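Local structure of aromatic amino acid beta-eliminating lyase/threonine aldolase (Exiguobacterium sibiricum, 3LWS) at residues R254-L268 / E330-Q342. The protein belongs to the beta-eliminating lyase family within the clan of pyridoxal-phosphate-dependent enzymes, and carries its cofactor as a modified lysine. Numbering follows the deposited sequence.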
loop_
_atom_site.group_PDB
_atom_site.type_symbol
_atom_site.label_atom_id
_atom_site.label_comp_id
_atom_site.label_asym_id
_atom_site.label_seq_id
_atom_site.Cartn_x
_atom_site.Cartn_y
_atom_site.Cartn_z
ATOM N N ARG A 254 -14.910 10.429 14.353
ATOM C CA ARG A 254 -15.117 11.763 13.806
ATOM C C ARG A 254 -16.314 11.924 12.874
ATOM O O ARG A 254 -16.567 13.033 12.421
ATOM C CB ARG A 254 -13.836 12.237 13.122
ATOM C CG ARG A 254 -12.675 12.465 14.084
ATOM C CD ARG A 254 -11.483 13.132 13.427
ATOM N NE ARG A 254 -10.401 13.345 14.398
ATOM C CZ ARG A 254 -9.202 12.737 14.385
ATOM N NH1 ARG A 254 -8.860 11.885 13.427
ATOM N NH2 ARG A 254 -8.312 13.010 15.343
ATOM N N LYS A 255 -17.071 10.851 12.627
ATOM C CA LYS A 255 -18.172 10.895 11.662
ATOM C C LYS A 255 -19.218 11.976 11.961
ATOM O O LYS A 255 -19.832 12.520 11.028
ATOM C CB LYS A 255 -18.832 9.518 11.496
ATOM C CG LYS A 255 -19.431 8.923 12.761
ATOM C CD LYS A 255 -20.084 7.585 12.463
ATOM C CE LYS A 255 -20.615 6.918 13.694
ATOM N NZ LYS A 255 -21.435 7.801 14.532
ATOM N N ASP A 256 -19.346 12.338 13.237
ATOM C CA ASP A 256 -20.359 13.250 13.684
ATOM C C ASP A 256 -19.778 14.582 14.119
ATOM O O ASP A 256 -20.408 15.325 14.901
ATOM C CB ASP A 256 -21.130 12.610 14.839
ATOM C CG ASP A 256 -21.936 11.387 14.413
ATOM O OD1 ASP A 256 -22.232 11.220 13.194
ATOM O OD2 ASP A 256 -22.304 10.610 15.321
ATOM N N ARG A 257 -18.584 14.903 13.626
ATOM C CA ARG A 257 -17.980 16.185 13.929
ATOM C C ARG A 257 -17.849 17.075 12.717
ATOM O O ARG A 257 -17.383 18.215 12.852
ATOM C CB ARG A 257 -16.586 15.998 14.534
ATOM C CG ARG A 257 -16.567 15.181 15.767
ATOM C CD ARG A 257 -15.159 14.950 16.257
ATOM N NE ARG A 257 -15.224 14.175 17.498
ATOM C CZ ARG A 257 -14.182 13.856 18.271
ATOM N NH1 ARG A 257 -12.944 14.244 17.952
ATOM N NH2 ARG A 257 -14.383 13.156 19.384
HETATM N N MSE A 258 -18.252 16.602 11.542
HETATM C CA MSE A 258 -18.084 17.398 10.309
HETATM C C MSE A 258 -18.889 18.690 10.327
HETATM O O MSE A 258 -18.485 19.693 9.720
HETATM C CB MSE A 258 -18.429 16.596 9.068
HETATM C CG MSE A 258 -17.615 15.312 8.925
HETATM SE SE MSE A 258 -15.720 15.689 8.633
HETATM C CE MSE A 258 -15.032 14.087 9.525
ATOM N N GLY A 259 -20.007 18.668 11.049
ATOM C CA GLY A 259 -20.856 19.851 11.213
ATOM C C GLY A 259 -20.184 20.952 11.987
ATOM O O GLY A 259 -20.206 22.130 11.585
ATOM N N GLN A 260 -19.567 20.575 13.103
ATOM C CA GLN A 260 -18.880 21.552 13.911
ATOM C C GLN A 260 -17.666 22.103 13.153
ATOM O O GLN A 260 -17.440 23.317 13.180
ATOM C CB GLN A 260 -18.554 21.018 15.306
ATOM C CG GLN A 260 -17.433 20.011 15.425
ATOM C CD GLN A 260 -17.635 19.061 16.610
ATOM O OE1 GLN A 260 -18.620 18.315 16.669
ATOM N NE2 GLN A 260 -16.712 19.089 17.548
ATOM N N TYR A 261 -16.942 21.235 12.432
ATOM C CA TYR A 261 -15.743 21.658 11.671
ATOM C C TYR A 261 -16.152 22.696 10.640
ATOM O O TYR A 261 -15.454 23.702 10.442
ATOM C CB TYR A 261 -15.031 20.494 10.950
ATOM C CG TYR A 261 -14.440 19.390 11.792
ATOM C CD1 TYR A 261 -14.066 19.591 13.130
ATOM C CD2 TYR A 261 -14.240 18.115 11.242
ATOM C CE1 TYR A 261 -13.527 18.540 13.889
ATOM C CE2 TYR A 261 -13.687 17.083 11.988
ATOM C CZ TYR A 261 -13.337 17.297 13.312
ATOM O OH TYR A 261 -12.782 16.280 14.042
ATOM N N TYR A 262 -17.297 22.473 10.016
ATOM C CA TYR A 262 -17.867 23.390 9.033
ATOM C C TYR A 262 -18.281 24.743 9.634
ATOM O O TYR A 262 -18.004 25.821 9.053
ATOM C CB TYR A 262 -19.066 22.707 8.344
ATOM C CG TYR A 262 -20.041 23.591 7.574
ATOM C CD1 TYR A 262 -19.600 24.473 6.580
ATOM C CD2 TYR A 262 -21.420 23.475 7.778
ATOM C CE1 TYR A 262 -20.492 25.263 5.869
ATOM C CE2 TYR A 262 -22.335 24.254 7.050
ATOM C CZ TYR A 262 -21.865 25.134 6.103
ATOM O OH TYR A 262 -22.740 25.898 5.389
ATOM N N GLU A 263 -18.963 24.713 10.778
ATOM C CA GLU A 263 -19.376 25.971 11.412
ATOM C C GLU A 263 -18.151 26.771 11.821
ATOM O O GLU A 263 -18.130 27.995 11.678
ATOM C CB GLU A 263 -20.274 25.714 12.612
ATOM C CG GLU A 263 -21.699 25.348 12.195
ATOM C CD GLU A 263 -22.401 26.445 11.373
ATOM O OE1 GLU A 263 -22.117 27.644 11.594
ATOM O OE2 GLU A 263 -23.228 26.102 10.497
ATOM N N GLN A 264 -17.129 26.056 12.283
ATOM C CA GLN A 264 -15.917 26.659 12.776
ATOM C C GLN A 264 -15.096 27.303 11.647
ATOM O O GLN A 264 -14.519 28.385 11.819
ATOM C CB GLN A 264 -15.113 25.596 13.512
ATOM C CG GLN A 264 -15.671 25.279 14.926
ATOM C CD GLN A 264 -15.036 24.065 15.576
ATOM O OE1 GLN A 264 -14.143 23.421 15.027
ATOM N NE2 GLN A 264 -15.497 23.749 16.768
ATOM N N ALA A 265 -15.068 26.624 10.496
ATOM C CA ALA A 265 -14.422 27.096 9.304
ATOM C C ALA A 265 -15.070 28.368 8.836
ATOM O O ALA A 265 -14.397 29.296 8.440
ATOM C CB ALA A 265 -14.495 26.017 8.202
ATOM N N LYS A 266 -16.395 28.390 8.816
ATOM C CA LYS A 266 -17.119 29.617 8.484
ATOM C C LYS A 266 -16.770 30.752 9.440
ATOM O O LYS A 266 -16.630 31.899 9.003
ATOM C CB LYS A 266 -18.636 29.391 8.452
ATOM C CG LYS A 266 -19.143 28.782 7.171
ATOM C CD LYS A 266 -20.674 28.788 7.052
ATOM C CE LYS A 266 -21.389 27.917 8.089
ATOM N NZ LYS A 266 -22.860 27.981 7.798
ATOM N N GLN A 267 -16.614 30.447 10.722
ATOM C CA GLN A 267 -16.189 31.459 11.700
ATOM C C GLN A 267 -14.774 31.988 11.406
ATOM O O GLN A 267 -14.553 33.201 11.436
ATOM C CB GLN A 267 -16.216 30.899 13.118
ATOM C CG GLN A 267 -17.586 30.456 13.602
ATOM C CD GLN A 267 -18.394 31.534 14.330
ATOM O OE1 GLN A 267 -18.142 32.750 14.193
ATOM N NE2 GLN A 267 -19.398 31.082 15.098
ATOM N N LEU A 268 -13.834 31.073 11.141
ATOM C CA LEU A 268 -12.449 31.450 10.838
ATOM C C LEU A 268 -12.396 32.326 9.573
ATOM O O LEU A 268 -11.701 33.338 9.527
ATOM C CB LEU A 268 -11.564 30.216 10.657
ATOM C CG LEU A 268 -11.213 29.440 11.901
ATOM C CD1 LEU A 268 -10.602 28.074 11.513
ATOM C CD2 LEU A 268 -10.280 30.278 12.781
ATOM N N GLU A 330 -3.850 26.542 2.347
ATOM C CA GLU A 330 -5.118 25.816 2.476
ATOM C C GLU A 330 -5.416 25.530 3.973
ATOM O O GLU A 330 -4.573 25.050 4.696
ATOM C CB GLU A 330 -5.056 24.527 1.678
ATOM C CG GLU A 330 -6.308 23.668 1.739
ATOM C CD GLU A 330 -6.221 22.467 0.818
ATOM O OE1 GLU A 330 -6.345 22.632 -0.418
ATOM O OE2 GLU A 330 -6.018 21.358 1.338
ATOM N N ILE A 331 -6.617 25.856 4.410
ATOM C CA ILE A 331 -7.056 25.594 5.793
ATOM C C ILE A 331 -8.102 24.497 5.732
ATOM O O ILE A 331 -9.078 24.644 5.010
ATOM C CB ILE A 331 -7.747 26.848 6.395
ATOM C CG1 ILE A 331 -6.818 28.072 6.403
ATOM C CG2 ILE A 331 -8.314 26.528 7.785
ATOM C CD1 ILE A 331 -5.476 27.888 7.074
ATOM N N SER A 332 -7.918 23.414 6.472
ATOM C CA SER A 332 -8.978 22.400 6.641
ATOM C C SER A 332 -9.225 22.222 8.152
ATOM O O SER A 332 -8.316 21.846 8.878
ATOM C CB SER A 332 -8.551 21.075 6.027
ATOM O OG SER A 332 -8.408 21.183 4.597
ATOM N N VAL A 333 -10.433 22.501 8.631
ATOM C CA VAL A 333 -10.691 22.470 10.090
ATOM C C VAL A 333 -10.957 21.033 10.578
ATOM O O VAL A 333 -11.737 20.247 9.959
ATOM C CB VAL A 333 -11.839 23.466 10.511
ATOM C CG1 VAL A 333 -12.236 23.313 12.023
ATOM C CG2 VAL A 333 -11.458 24.909 10.239
ATOM N N GLY A 334 -10.331 20.710 11.716
ATOM C CA GLY A 334 -10.431 19.417 12.382
ATOM C C GLY A 334 -10.395 19.589 13.895
ATOM O O GLY A 334 -10.782 20.637 14.409
ATOM N N ASP A 335 -9.866 18.595 14.602
ATOM C CA ASP A 335 -9.911 18.573 16.070
ATOM C C ASP A 335 -9.045 19.660 16.704
ATOM O O ASP A 335 -9.334 20.100 17.803
ATOM C CB ASP A 335 -9.498 17.194 16.611
ATOM C CG ASP A 335 -10.602 16.161 16.505
ATOM O OD1 ASP A 335 -11.780 16.536 16.333
ATOM O OD2 ASP A 335 -10.290 14.969 16.604
ATOM N N ALA A 336 -8.012 20.127 16.007
ATOM C CA ALA A 336 -7.100 21.093 16.586
ATOM C C ALA A 336 -7.737 22.418 17.006
ATOM O O ALA A 336 -7.485 22.878 18.135
ATOM C CB ALA A 336 -5.903 21.320 15.681
ATOM N N TYR A 337 -8.569 23.002 16.135
ATOM C CA TYR A 337 -9.222 24.264 16.412
ATOM C C TYR A 337 -10.028 24.226 17.709
ATOM O O TYR A 337 -9.950 25.144 18.510
ATOM C CB TYR A 337 -10.164 24.686 15.291
ATOM C CG TYR A 337 -10.767 26.068 15.482
ATOM C CD1 TYR A 337 -9.979 27.196 15.379
ATOM C CD2 TYR A 337 -12.119 26.237 15.762
ATOM C CE1 TYR A 337 -10.506 28.455 15.546
ATOM C CE2 TYR A 337 -12.664 27.487 15.915
ATOM C CZ TYR A 337 -11.842 28.596 15.806
ATOM O OH TYR A 337 -12.306 29.865 15.957
ATOM N N GLY A 338 -10.810 23.170 17.889
ATOM C CA GLY A 338 -11.666 23.036 19.080
ATOM C C GLY A 338 -10.915 22.887 20.391
ATOM O O GLY A 338 -11.511 22.947 21.449
ATOM N N GLU A 339 -9.601 22.680 20.323
ATOM C CA GLU A 339 -8.753 22.637 21.528
ATOM C C GLU A 339 -8.191 24.031 21.870
ATOM O O GLU A 339 -7.487 24.200 22.860
ATOM C CB GLU A 339 -7.652 21.574 21.341
ATOM C CG GLU A 339 -8.236 20.102 21.351
ATOM C CD GLU A 339 -7.312 19.025 20.784
ATOM O OE1 GLU A 339 -6.079 19.245 20.754
ATOM O OE2 GLU A 339 -7.822 17.937 20.367
ATOM N N LEU A 340 -8.485 25.028 21.053
ATOM C CA LEU A 340 -8.108 26.412 21.365
ATOM C C LEU A 340 -9.219 27.053 22.155
ATOM O O LEU A 340 -10.343 27.176 21.656
ATOM C CB LEU A 340 -7.882 27.224 20.096
ATOM C CG LEU A 340 -6.961 26.597 19.050
ATOM C CD1 LEU A 340 -6.773 27.589 17.927
ATOM C CD2 LEU A 340 -5.623 26.155 19.653
ATOM N N ASP A 341 -8.928 27.465 23.387
ATOM C CA ASP A 341 -9.950 28.120 24.207
ATOM C C ASP A 341 -10.193 29.530 23.693
ATOM O O ASP A 341 -9.478 30.021 22.808
ATOM C CB ASP A 341 -9.624 28.076 25.714
ATOM C CG ASP A 341 -8.354 28.807 26.069
ATOM O OD1 ASP A 341 -8.240 30.007 25.761
ATOM O OD2 ASP A 341 -7.469 28.179 26.669
ATOM N N GLN A 342 -11.234 30.178 24.202
ATOM C CA GLN A 342 -11.626 31.471 23.657
ATOM C C GLN A 342 -10.549 32.544 23.804
ATOM O O GLN A 342 -10.299 33.339 22.870
ATOM C CB GLN A 342 -12.939 31.949 24.284
ATOM C CG GLN A 342 -13.621 33.073 23.499
ATOM C CD GLN A 342 -13.854 32.714 22.036
ATOM O OE1 GLN A 342 -14.350 31.631 21.723
ATOM N NE2 GLN A 342 -13.495 33.632 21.135
HETATM O O HOH W 1 -12.675 21.535 16.070
#
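R254, ending helix 241-254, meets D335 side-on and illustrates how one carboxylate can tie the end of one helix to the start of the next: R254 NE lies 2.7 Å from D335 OD2, and R254 NH2 bonds the same oxygen. Both nitrogens reach OD2 from one face of the carboxylate, whose plane stands 56° from the guanidinium. Past the type I turn R254–R257, R257 NH1 makes a weak, salt-bridging hydrogen bond to D335 OD1 at 3.0 Å. In the first turn of helix 258-273, Y261 OH donates to D335 OD1 at 2.5 Å, from above the carboxylate plane. Three donor residues would probably favour the charged form of D335. The Y261 ring rests one face on the backbone of G334, whose CA sits 3.6 Å from the ring centroid in a CH-pi contact. One turn on, Q264 runs extended beyond CG, bringing its amide to the edge of the Y337 ring; a water bridges Q264 OE1 and G334 O. A265 CB packs on V333 CG2, and L268 CD1 lies 3.5 Å from V333 CG2 and also over a face of Y337. With CG anti to the backbone N (chi1 -174°), the Y337 ring reaches back to the helix. Helix 258-273 thus packs against the end of strand 326-332 and the turn after it, with L268 also touching F290 of strand 289-295 and F349 of helix 342-355.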